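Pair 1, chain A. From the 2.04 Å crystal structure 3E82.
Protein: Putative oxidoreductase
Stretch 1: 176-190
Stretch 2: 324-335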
# COMPACT_ATOMS: atom_id res chain seq x y z
N LEU A 176 16.55 4.43 -3.77
CA LEU A 176 15.65 3.41 -4.28
C LEU A 176 14.61 3.97 -5.24
O LEU A 176 14.42 3.43 -6.34
CB LEU A 176 14.96 2.70 -3.10
CG LEU A 176 14.15 1.44 -3.39
CD1 LEU A 176 15.08 0.34 -3.86
CD2 LEU A 176 13.44 1.01 -2.11
N TRP A 177 13.93 5.04 -4.84
CA TRP A 177 12.89 5.64 -5.67
C TRP A 177 13.39 5.98 -7.07
O TRP A 177 12.80 5.56 -8.06
CB TRP A 177 12.33 6.91 -5.00
CG TRP A 177 11.19 7.56 -5.76
CD1 TRP A 177 11.09 8.89 -6.09
CD2 TRP A 177 10.01 6.93 -6.28
NE1 TRP A 177 9.92 9.12 -6.79
CE2 TRP A 177 9.24 7.93 -6.92
CE3 TRP A 177 9.53 5.62 -6.27
CZ2 TRP A 177 8.02 7.66 -7.54
CZ3 TRP A 177 8.30 5.35 -6.89
CH2 TRP A 177 7.57 6.37 -7.52
N PHE A 178 14.49 6.72 -7.14
CA PHE A 178 15.06 7.11 -8.43
C PHE A 178 15.53 5.95 -9.29
O PHE A 178 15.46 6.02 -10.52
CB PHE A 178 16.22 8.09 -8.23
CG PHE A 178 15.85 9.51 -8.50
CD1 PHE A 178 14.92 10.17 -7.70
CD2 PHE A 178 16.41 10.19 -9.58
CE1 PHE A 178 14.56 11.49 -7.96
CE2 PHE A 178 16.05 11.51 -9.85
CZ PHE A 178 15.13 12.16 -9.04
N ASP A 179 16.00 4.88 -8.67
CA ASP A 179 16.47 3.73 -9.43
C ASP A 179 15.38 2.79 -9.91
O ASP A 179 15.33 2.43 -11.08
CB ASP A 179 17.49 2.91 -8.63
CG ASP A 179 18.75 3.70 -8.29
OD1 ASP A 179 19.22 4.47 -9.15
OD2 ASP A 179 19.26 3.53 -7.17
N LEU A 180 14.49 2.40 -9.00
CA LEU A 180 13.44 1.46 -9.35
C LEU A 180 12.07 2.06 -9.61
O LEU A 180 11.23 1.43 -10.25
CB LEU A 180 13.38 0.38 -8.28
CG LEU A 180 14.76 -0.27 -8.19
CD1 LEU A 180 15.08 -0.61 -6.76
CD2 LEU A 180 14.82 -1.49 -9.09
N GLY A 181 11.85 3.27 -9.11
CA GLY A 181 10.58 3.94 -9.34
C GLY A 181 10.24 4.08 -10.83
O GLY A 181 9.10 3.85 -11.22
N PRO A 182 11.22 4.43 -11.69
CA PRO A 182 10.96 4.59 -13.13
C PRO A 182 10.19 3.50 -13.86
O PRO A 182 9.22 3.81 -14.56
CB PRO A 182 12.36 4.82 -13.70
CG PRO A 182 13.00 5.63 -12.61
CD PRO A 182 12.59 4.86 -11.36
N HIS A 183 10.57 2.23 -13.72
CA HIS A 183 9.84 1.19 -14.45
C HIS A 183 8.44 0.96 -13.87
O HIS A 183 7.51 0.61 -14.59
CB HIS A 183 10.63 -0.13 -14.50
CG HIS A 183 10.57 -0.93 -13.24
ND1 HIS A 183 11.23 -0.55 -12.09
CD2 HIS A 183 9.94 -2.09 -12.95
CE1 HIS A 183 11.00 -1.44 -11.14
NE2 HIS A 183 10.22 -2.39 -11.64
N LEU A 184 8.32 1.15 -12.56
CA LEU A 184 7.03 1.00 -11.87
C LEU A 184 6.08 2.07 -12.41
O LEU A 184 4.91 1.80 -12.72
CB LEU A 184 7.24 1.19 -10.36
CG LEU A 184 7.21 -0.05 -9.45
CD1 LEU A 184 7.83 -1.24 -10.13
CD2 LEU A 184 7.92 0.28 -8.14
N ILE A 185 6.58 3.30 -12.52
CA ILE A 185 5.79 4.41 -13.03
C ILE A 185 5.44 4.23 -14.50
O ILE A 185 4.28 4.34 -14.89
CB ILE A 185 6.54 5.75 -12.89
CG1 ILE A 185 6.80 6.06 -11.42
CG2 ILE A 185 5.74 6.87 -13.55
CD1 ILE A 185 7.86 7.13 -11.22
N ASP A 186 6.45 3.95 -15.32
CA ASP A 186 6.25 3.79 -16.75
C ASP A 186 5.14 2.80 -17.09
O ASP A 186 4.31 3.08 -17.94
CB ASP A 186 7.56 3.36 -17.43
CG ASP A 186 7.45 3.35 -18.94
OD1 ASP A 186 7.09 4.40 -19.52
OD2 ASP A 186 7.73 2.30 -19.55
N GLN A 187 5.14 1.65 -16.42
CA GLN A 187 4.12 0.63 -16.64
C GLN A 187 2.73 1.18 -16.30
O GLN A 187 1.77 0.96 -17.03
CB GLN A 187 4.41 -0.63 -15.80
CG GLN A 187 5.56 -1.47 -16.34
CD GLN A 187 6.07 -2.53 -15.35
OE1 GLN A 187 5.76 -2.49 -14.16
NE2 GLN A 187 6.89 -3.46 -15.85
N ALA A 188 2.64 1.91 -15.19
CA ALA A 188 1.37 2.49 -14.77
C ALA A 188 0.84 3.50 -15.80
O ALA A 188 -0.34 3.48 -16.14
CB ALA A 188 1.52 3.16 -13.40
N LEU A 189 1.71 4.39 -16.28
CA LEU A 189 1.30 5.39 -17.25
C LEU A 189 0.84 4.74 -18.55
O LEU A 189 -0.14 5.15 -19.16
CB LEU A 189 2.45 6.37 -17.52
CG LEU A 189 2.97 7.14 -16.30
CD1 LEU A 189 4.09 8.09 -16.69
CD2 LEU A 189 1.81 7.90 -15.66
N GLN A 190 1.57 3.70 -18.97
CA GLN A 190 1.22 2.98 -20.19
C GLN A 190 -0.19 2.39 -20.06
O GLN A 190 -0.98 2.41 -21.01
CB GLN A 190 2.23 1.86 -20.46
CG GLN A 190 3.55 2.32 -21.06
CD GLN A 190 3.41 2.76 -22.52
OE1 GLN A 190 3.30 3.95 -22.83
NE2 GLN A 190 3.40 1.78 -23.42
N LEU A 324 9.68 11.84 -20.27
CA LEU A 324 9.51 13.11 -19.56
C LEU A 324 8.37 12.97 -18.53
O LEU A 324 8.44 13.52 -17.43
CB LEU A 324 9.18 14.23 -20.56
CG LEU A 324 9.03 15.66 -20.01
CD1 LEU A 324 10.40 16.21 -19.64
CD2 LEU A 324 8.37 16.56 -21.06
N ALA A 325 7.32 12.24 -18.91
CA ALA A 325 6.18 12.02 -18.04
C ALA A 325 6.61 11.24 -16.79
O ALA A 325 6.20 11.56 -15.69
CB ALA A 325 5.09 11.25 -18.79
N VAL A 326 7.44 10.22 -16.98
CA VAL A 326 7.94 9.42 -15.86
C VAL A 326 8.73 10.34 -14.92
O VAL A 326 8.57 10.28 -13.70
CB VAL A 326 8.87 8.29 -16.35
CG1 VAL A 326 9.63 7.67 -15.16
CG2 VAL A 326 8.06 7.24 -17.08
N MSE A 327 9.57 11.19 -15.51
CA MSE A 327 10.38 12.11 -14.71
C MSE A 327 9.47 13.03 -13.91
O MSE A 327 9.74 13.33 -12.75
CB MSE A 327 11.30 12.93 -15.61
CG MSE A 327 12.46 12.14 -16.22
SE MSE A 327 13.66 13.30 -17.24
CE MSE A 327 14.09 14.57 -15.82
N ALA A 328 8.38 13.47 -14.52
CA ALA A 328 7.44 14.37 -13.85
C ALA A 328 6.84 13.71 -12.61
O ALA A 328 6.77 14.32 -11.54
CB ALA A 328 6.35 14.78 -14.81
N VAL A 329 6.42 12.46 -12.76
CA VAL A 329 5.84 11.71 -11.65
C VAL A 329 6.91 11.46 -10.59
O VAL A 329 6.68 11.61 -9.39
CB VAL A 329 5.28 10.35 -12.13
CG1 VAL A 329 4.80 9.52 -10.94
CG2 VAL A 329 4.14 10.58 -13.13
N LEU A 330 8.08 11.06 -11.05
CA LEU A 330 9.20 10.78 -10.17
C LEU A 330 9.47 11.99 -9.26
O LEU A 330 9.54 11.85 -8.04
CB LEU A 330 10.44 10.46 -11.00
CG LEU A 330 11.52 9.63 -10.32
CD1 LEU A 330 11.01 8.20 -10.14
CD2 LEU A 330 12.81 9.64 -11.16
N GLU A 331 9.59 13.17 -9.86
CA GLU A 331 9.85 14.38 -9.10
C GLU A 331 8.67 14.81 -8.25
O GLU A 331 8.85 15.27 -7.13
CB GLU A 331 10.26 15.51 -10.06
CG GLU A 331 11.48 15.13 -10.90
CD GLU A 331 12.04 16.28 -11.70
OE1 GLU A 331 11.37 17.34 -11.76
OE2 GLU A 331 13.14 16.12 -12.27
N ALA A 332 7.46 14.67 -8.78
CA ALA A 332 6.27 15.04 -8.03
C ALA A 332 6.20 14.23 -6.73
O ALA A 332 5.84 14.76 -5.68
CB ALA A 332 5.02 14.79 -8.87
N ALA A 333 6.56 12.95 -6.80
CA ALA A 333 6.53 12.09 -5.61
C ALA A 333 7.51 12.61 -4.56
O ALA A 333 7.23 12.59 -3.36
CB ALA A 333 6.88 10.65 -5.97
N VAL A 334 8.67 13.06 -5.02
CA VAL A 334 9.69 13.58 -4.11
C VAL A 334 9.23 14.89 -3.48
O VAL A 334 9.46 15.13 -2.30
CB VAL A 334 11.05 13.78 -4.84
CG1 VAL A 334 12.05 14.46 -3.90
CG2 VAL A 334 11.60 12.42 -5.28
N ARG A 335 8.57 15.74 -4.26
CA ARG A 335 8.09 17.01 -3.72
C ARG A 335 7.02 16.73 -2.66
O ARG A 335 6.98 17.37 -1.62
CB ARG A 335 7.46 17.88 -4.81
CG ARG A 335 8.44 18.50 -5.77
CD ARG A 335 7.76 19.67 -6.46
NE ARG A 335 6.61 19.26 -7.26
CZ ARG A 335 6.70 18.71 -8.46
NH1 ARG A 335 7.89 18.50 -9.01
NH2 ARG A 335 5.61 18.37 -9.13

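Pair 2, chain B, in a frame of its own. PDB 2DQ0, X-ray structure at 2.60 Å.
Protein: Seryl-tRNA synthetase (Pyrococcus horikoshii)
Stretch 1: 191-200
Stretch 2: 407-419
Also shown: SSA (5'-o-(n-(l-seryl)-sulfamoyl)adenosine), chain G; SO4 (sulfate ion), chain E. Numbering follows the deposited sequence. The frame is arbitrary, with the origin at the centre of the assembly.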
# COMPACT_ATOMS: atom_id res chain seq x y z
N GLU B 191 -4.06 -3.72 -21.40
CA GLU B 191 -4.15 -2.31 -21.70
C GLU B 191 -4.73 -1.50 -20.56
O GLU B 191 -4.41 -0.32 -20.42
CB GLU B 191 -4.87 -2.08 -23.02
CG GLU B 191 -5.85 -3.17 -23.36
CD GLU B 191 -5.23 -4.33 -24.11
OE1 GLU B 191 -5.45 -5.48 -23.68
OE2 GLU B 191 -4.55 -4.10 -25.13
N ILE B 192 -5.54 -2.12 -19.71
CA ILE B 192 -6.11 -1.36 -18.60
C ILE B 192 -5.00 -0.95 -17.61
O ILE B 192 -5.12 0.07 -16.93
CB ILE B 192 -7.19 -2.18 -17.88
CG1 ILE B 192 -8.32 -2.53 -18.85
CG2 ILE B 192 -7.73 -1.37 -16.69
CD1 ILE B 192 -9.04 -1.29 -19.45
N VAL B 193 -3.94 -1.75 -17.53
CA VAL B 193 -2.83 -1.40 -16.64
C VAL B 193 -2.13 -0.19 -17.23
O VAL B 193 -1.76 0.74 -16.51
CB VAL B 193 -1.82 -2.57 -16.48
CG1 VAL B 193 -0.62 -2.11 -15.68
CG2 VAL B 193 -2.48 -3.74 -15.75
N ILE B 194 -1.94 -0.19 -18.55
CA ILE B 194 -1.29 0.95 -19.19
C ILE B 194 -2.17 2.18 -19.04
O ILE B 194 -1.68 3.29 -18.82
CB ILE B 194 -0.99 0.69 -20.69
CG1 ILE B 194 0.44 0.17 -20.88
CG2 ILE B 194 -1.03 1.99 -21.46
CD1 ILE B 194 0.82 -0.96 -20.00
N LEU B 195 -3.48 1.99 -19.17
CA LEU B 195 -4.41 3.11 -19.06
C LEU B 195 -4.36 3.76 -17.66
O LEU B 195 -4.42 4.99 -17.53
CB LEU B 195 -5.84 2.63 -19.37
CG LEU B 195 -6.90 3.71 -19.27
CD1 LEU B 195 -6.57 4.84 -20.24
CD2 LEU B 195 -8.25 3.11 -19.57
N ASP B 196 -4.26 2.91 -16.64
CA ASP B 196 -4.19 3.35 -15.26
C ASP B 196 -2.95 4.23 -15.10
O ASP B 196 -3.06 5.38 -14.66
CB ASP B 196 -4.11 2.13 -14.33
CG ASP B 196 -4.13 2.50 -12.85
OD1 ASP B 196 -4.87 1.85 -12.09
OD2 ASP B 196 -3.40 3.41 -12.42
N LEU B 197 -1.78 3.69 -15.46
CA LEU B 197 -0.56 4.49 -15.35
C LEU B 197 -0.62 5.76 -16.18
O LEU B 197 -0.15 6.81 -15.73
CB LEU B 197 0.68 3.71 -15.80
CG LEU B 197 1.07 2.46 -15.02
CD1 LEU B 197 2.50 2.12 -15.42
CD2 LEU B 197 0.95 2.67 -13.48
N ALA B 198 -1.19 5.66 -17.37
CA ALA B 198 -1.31 6.81 -18.26
C ALA B 198 -2.10 7.93 -17.60
O ALA B 198 -1.70 9.10 -17.66
CB ALA B 198 -1.98 6.40 -19.57
N LEU B 199 -3.21 7.56 -16.95
CA LEU B 199 -4.05 8.54 -16.26
C LEU B 199 -3.29 9.28 -15.15
O LEU B 199 -3.48 10.48 -14.96
CB LEU B 199 -5.31 7.85 -15.72
CG LEU B 199 -6.42 7.62 -16.76
CD1 LEU B 199 -7.53 6.68 -16.25
CD2 LEU B 199 -7.01 8.97 -17.11
N ILE B 200 -2.42 8.57 -14.43
CA ILE B 200 -1.60 9.14 -13.38
C ILE B 200 -0.64 10.20 -14.00
O ILE B 200 -0.62 11.34 -13.57
CB ILE B 200 -0.77 8.02 -12.68
CG1 ILE B 200 -1.68 7.19 -11.78
CG2 ILE B 200 0.39 8.62 -11.83
CD1 ILE B 200 -0.97 5.95 -11.19
N ALA B 407 -7.48 14.94 -8.48
CA ALA B 407 -7.07 15.40 -9.81
C ALA B 407 -7.69 14.23 -10.57
O ALA B 407 -8.63 14.40 -11.33
CB ALA B 407 -5.57 15.41 -9.97
N ILE B 408 -7.18 13.03 -10.34
CA ILE B 408 -7.75 11.84 -10.96
C ILE B 408 -7.61 10.59 -10.10
O ILE B 408 -6.52 10.21 -9.68
CB ILE B 408 -7.09 11.48 -12.30
CG1 ILE B 408 -7.46 12.49 -13.37
CG2 ILE B 408 -7.55 10.07 -12.73
CD1 ILE B 408 -6.84 12.17 -14.76
N ALA B 409 -8.73 9.96 -9.80
CA ALA B 409 -8.67 8.72 -9.05
C ALA B 409 -8.87 7.77 -10.24
O ALA B 409 -9.95 7.73 -10.83
CB ALA B 409 -9.83 8.66 -8.05
N THR B 410 -7.82 7.05 -10.62
CA THR B 410 -7.87 6.16 -11.79
C THR B 410 -9.02 5.17 -11.84
O THR B 410 -9.60 4.94 -12.89
CB THR B 410 -6.54 5.39 -11.99
OG1 THR B 410 -6.39 4.43 -10.94
CG2 THR B 410 -5.36 6.32 -11.96
N SER B 411 -9.33 4.55 -10.70
CA SER B 411 -10.42 3.59 -10.61
C SER B 411 -11.66 4.11 -11.37
O SER B 411 -12.06 3.57 -12.40
CB SER B 411 -10.78 3.37 -9.14
OG SER B 411 -10.96 4.63 -8.49
N ARG B 412 -12.25 5.18 -10.86
CA ARG B 412 -13.44 5.74 -11.48
C ARG B 412 -13.23 6.46 -12.78
O ARG B 412 -14.19 6.64 -13.53
CB ARG B 412 -14.16 6.64 -10.49
CG ARG B 412 -14.54 5.83 -9.26
CD ARG B 412 -15.45 6.57 -8.36
NE ARG B 412 -15.93 5.68 -7.33
CZ ARG B 412 -16.72 6.06 -6.34
NH1 ARG B 412 -17.11 5.16 -5.44
NH2 ARG B 412 -17.11 7.33 -6.25
N ALA B 413 -12.00 6.87 -13.07
CA ALA B 413 -11.74 7.54 -14.34
C ALA B 413 -11.82 6.43 -15.41
O ALA B 413 -12.36 6.62 -16.52
CB ALA B 413 -10.36 8.15 -14.32
N ILE B 414 -11.31 5.27 -15.06
CA ILE B 414 -11.32 4.15 -15.97
C ILE B 414 -12.76 3.74 -16.24
O ILE B 414 -13.09 3.43 -17.38
CB ILE B 414 -10.48 2.96 -15.39
CG1 ILE B 414 -8.99 3.27 -15.54
CG2 ILE B 414 -10.82 1.64 -16.10
CD1 ILE B 414 -8.10 2.18 -14.98
N VAL B 415 -13.62 3.73 -15.22
CA VAL B 415 -15.01 3.35 -15.48
C VAL B 415 -15.62 4.42 -16.39
O VAL B 415 -16.23 4.08 -17.41
CB VAL B 415 -15.90 3.20 -14.17
CG1 VAL B 415 -15.29 2.21 -13.22
CG2 VAL B 415 -16.08 4.50 -13.49
N ALA B 416 -15.42 5.69 -16.05
CA ALA B 416 -15.98 6.74 -16.88
C ALA B 416 -15.53 6.62 -18.33
O ALA B 416 -16.34 6.79 -19.25
CB ALA B 416 -15.64 8.12 -16.32
N ILE B 417 -14.26 6.29 -18.55
CA ILE B 417 -13.75 6.18 -19.92
C ILE B 417 -14.34 4.98 -20.63
O ILE B 417 -14.70 5.08 -21.80
CB ILE B 417 -12.20 6.13 -19.95
CG1 ILE B 417 -11.65 7.50 -19.55
CG2 ILE B 417 -11.69 5.70 -21.34
CD1 ILE B 417 -10.16 7.58 -19.50
N LEU B 418 -14.46 3.85 -19.94
CA LEU B 418 -15.01 2.65 -20.57
C LEU B 418 -16.49 2.85 -20.92
O LEU B 418 -16.94 2.51 -22.01
CB LEU B 418 -14.88 1.42 -19.65
CG LEU B 418 -13.48 0.87 -19.34
CD1 LEU B 418 -13.55 -0.33 -18.41
CD2 LEU B 418 -12.83 0.47 -20.65
N GLU B 419 -17.25 3.41 -19.99
CA GLU B 419 -18.65 3.59 -20.24
C GLU B 419 -18.97 4.71 -21.21
O GLU B 419 -19.91 4.60 -21.98
CB GLU B 419 -19.42 3.74 -18.92
CG GLU B 419 -19.65 2.38 -18.23
CD GLU B 419 -20.58 2.40 -17.00
OE1 GLU B 419 -21.46 3.29 -16.90
OE2 GLU B 419 -20.44 1.48 -16.14
N10 SSA G . -8.66 13.65 -0.47
CA SSA G . -10.02 13.81 -1.03
CB SSA G . -9.97 14.45 -2.39
OG SSA G . -9.46 13.56 -3.39
C9 SSA G . -10.78 12.50 -1.16
O9 SSA G . -10.22 11.42 -0.96
N8 SSA G . -12.07 12.59 -1.50
S1 SSA G . -12.94 11.25 -1.72
O1S SSA G . -12.95 10.58 -0.43
O2S SSA G . -14.19 11.69 -2.33
O5' SSA G . -12.09 10.42 -2.74
C5' SSA G . -11.77 10.98 -4.00
C4' SSA G . -12.19 10.11 -5.13
O4' SSA G . -11.52 8.83 -5.08
C3' SSA G . -13.66 9.74 -5.24
O3' SSA G . -14.39 10.82 -5.78
C2' SSA G . -13.55 8.60 -6.25
O2' SSA G . -13.28 9.02 -7.56
C1' SSA G . -12.34 7.85 -5.68
N9 SSA G . -12.67 6.88 -4.64
C8 SSA G . -13.00 7.09 -3.31
N7 SSA G . -13.24 6.00 -2.64
C5 SSA G . -13.08 4.99 -3.59
C6 SSA G . -13.22 3.58 -3.52
N6 SSA G . -13.56 2.93 -2.41
N1 SSA G . -12.96 2.85 -4.66
C2 SSA G . -12.61 3.51 -5.78
N3 SSA G . -12.45 4.85 -5.96
C4 SSA G . -12.72 5.53 -4.82
S SO4 E . -20.60 7.13 -4.24
O1 SO4 E . -19.63 6.90 -3.15
O2 SO4 E . -21.93 7.48 -3.67
O3 SO4 E . -20.74 5.90 -5.03
O4 SO4 E . -20.14 8.23 -5.12

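The sharpest difference lies where Gly181(A) of pair 1 superposes on Leu195(B) of pair 2. The glycine leaves the space beside Leu330(A) to a tryptophan. Trp177(A), which has no counterpart in pair 2, points toward the second helix and lays its indole against Leu330(A). Leu330(A) CD1 sits over one face of the indole, 3.8 Å from the centroid of the five-membered ring. Trp177(A) NE1 also donates a hydrogen bond to Leu330(A) O, at 3.0 Å and nearly straight at 164°. In pair 2 the leucine itself packs on the matching residue: Leu195(B) CD2 lies 4.1 Å from Ile414(B) CG1.

The backbone frame is common to both. Two helices cross at 119° in pair 1 and 116° in pair 2. Their axes approach to 9.4 Å and 9.8 Å. Fourteen central residues superpose with an RMSD of 0.6 Å. The buried surface is 599 Å² in pair 1 and 508 Å² in pair 2.

One central knob is shared. Leu330(A) matches Ile414(B), and their side-chain centres fall 0.6 Å apart. Leu330(A) sits among Trp177(A), Phe178(A), Gly181(A) and Pro182(A). Ile414(B) sits among Ile192(B), Leu195(B), Asp196(B) and Leu199(B). Both start sideways and bring their ends nearer the other helix. The walls differ in kind. Phe178(A), at the place of Ile192(B), offers a ring face, and Leu330(A) CD2 lies 3.8 Å from the ring centroid, almost on its normal. Ile192(B) offers a methyl instead, with CG2 4.0 Å from Ile414(B) CD1.

Ile185(A) and Leu199(B) also match, and both point toward the partner helix. Ile185(A) CD1 reaches Leu330(A) CD1 at 3.5 Å, and its CG2 lies 3.8 Å from Val329(A) CB. Leu199(B) is a knob among Thr410(B), Ala413(B), Ile414(B) and Ile417(B). Ala413(B) falls on Val329(A), and Leu199(B) CD1 approaches Ala413(B) CB to 3.7 Å. Leucine meets the alanine with a delta carbon, where isoleucine meets the valine with a gamma carbon.

Val326(A) and Thr410(B) are close in shape and place. In pair 1, Val326(A) is a second knob, set among Pro182(A), Ile185(A), Asp186(A) and Leu189(A), and its CG1 lies 3.9 Å from Pro182(A) CA. In pair 2 both sides change: Asp196(B) stands where Pro182(A) does, and Thr410(B) carries a hydroxyl that Val326(A) lacks. Thr410(B) OG1 lies 3.2 Å from Asp196(B) OD1, a weak hydrogen bond whose proton has another acceptor within reach. The methyl of the threonine keeps an apolar role: Thr410(B) CG2 is 3.8 Å from Ile200(B) CG1.

The second helix of pair 2 also faces a ligand. Ser411(B), pointing away from the first helix, donates a hydrogen bond from OG to N3 of the seryl-adenylate analogue SSA at 2.9 Å. The guanidinium of Arg412(B) lies with one face against the adenine. Met327(A), a selenomethionine, and Ala328(A) occupy these two positions in pair 1.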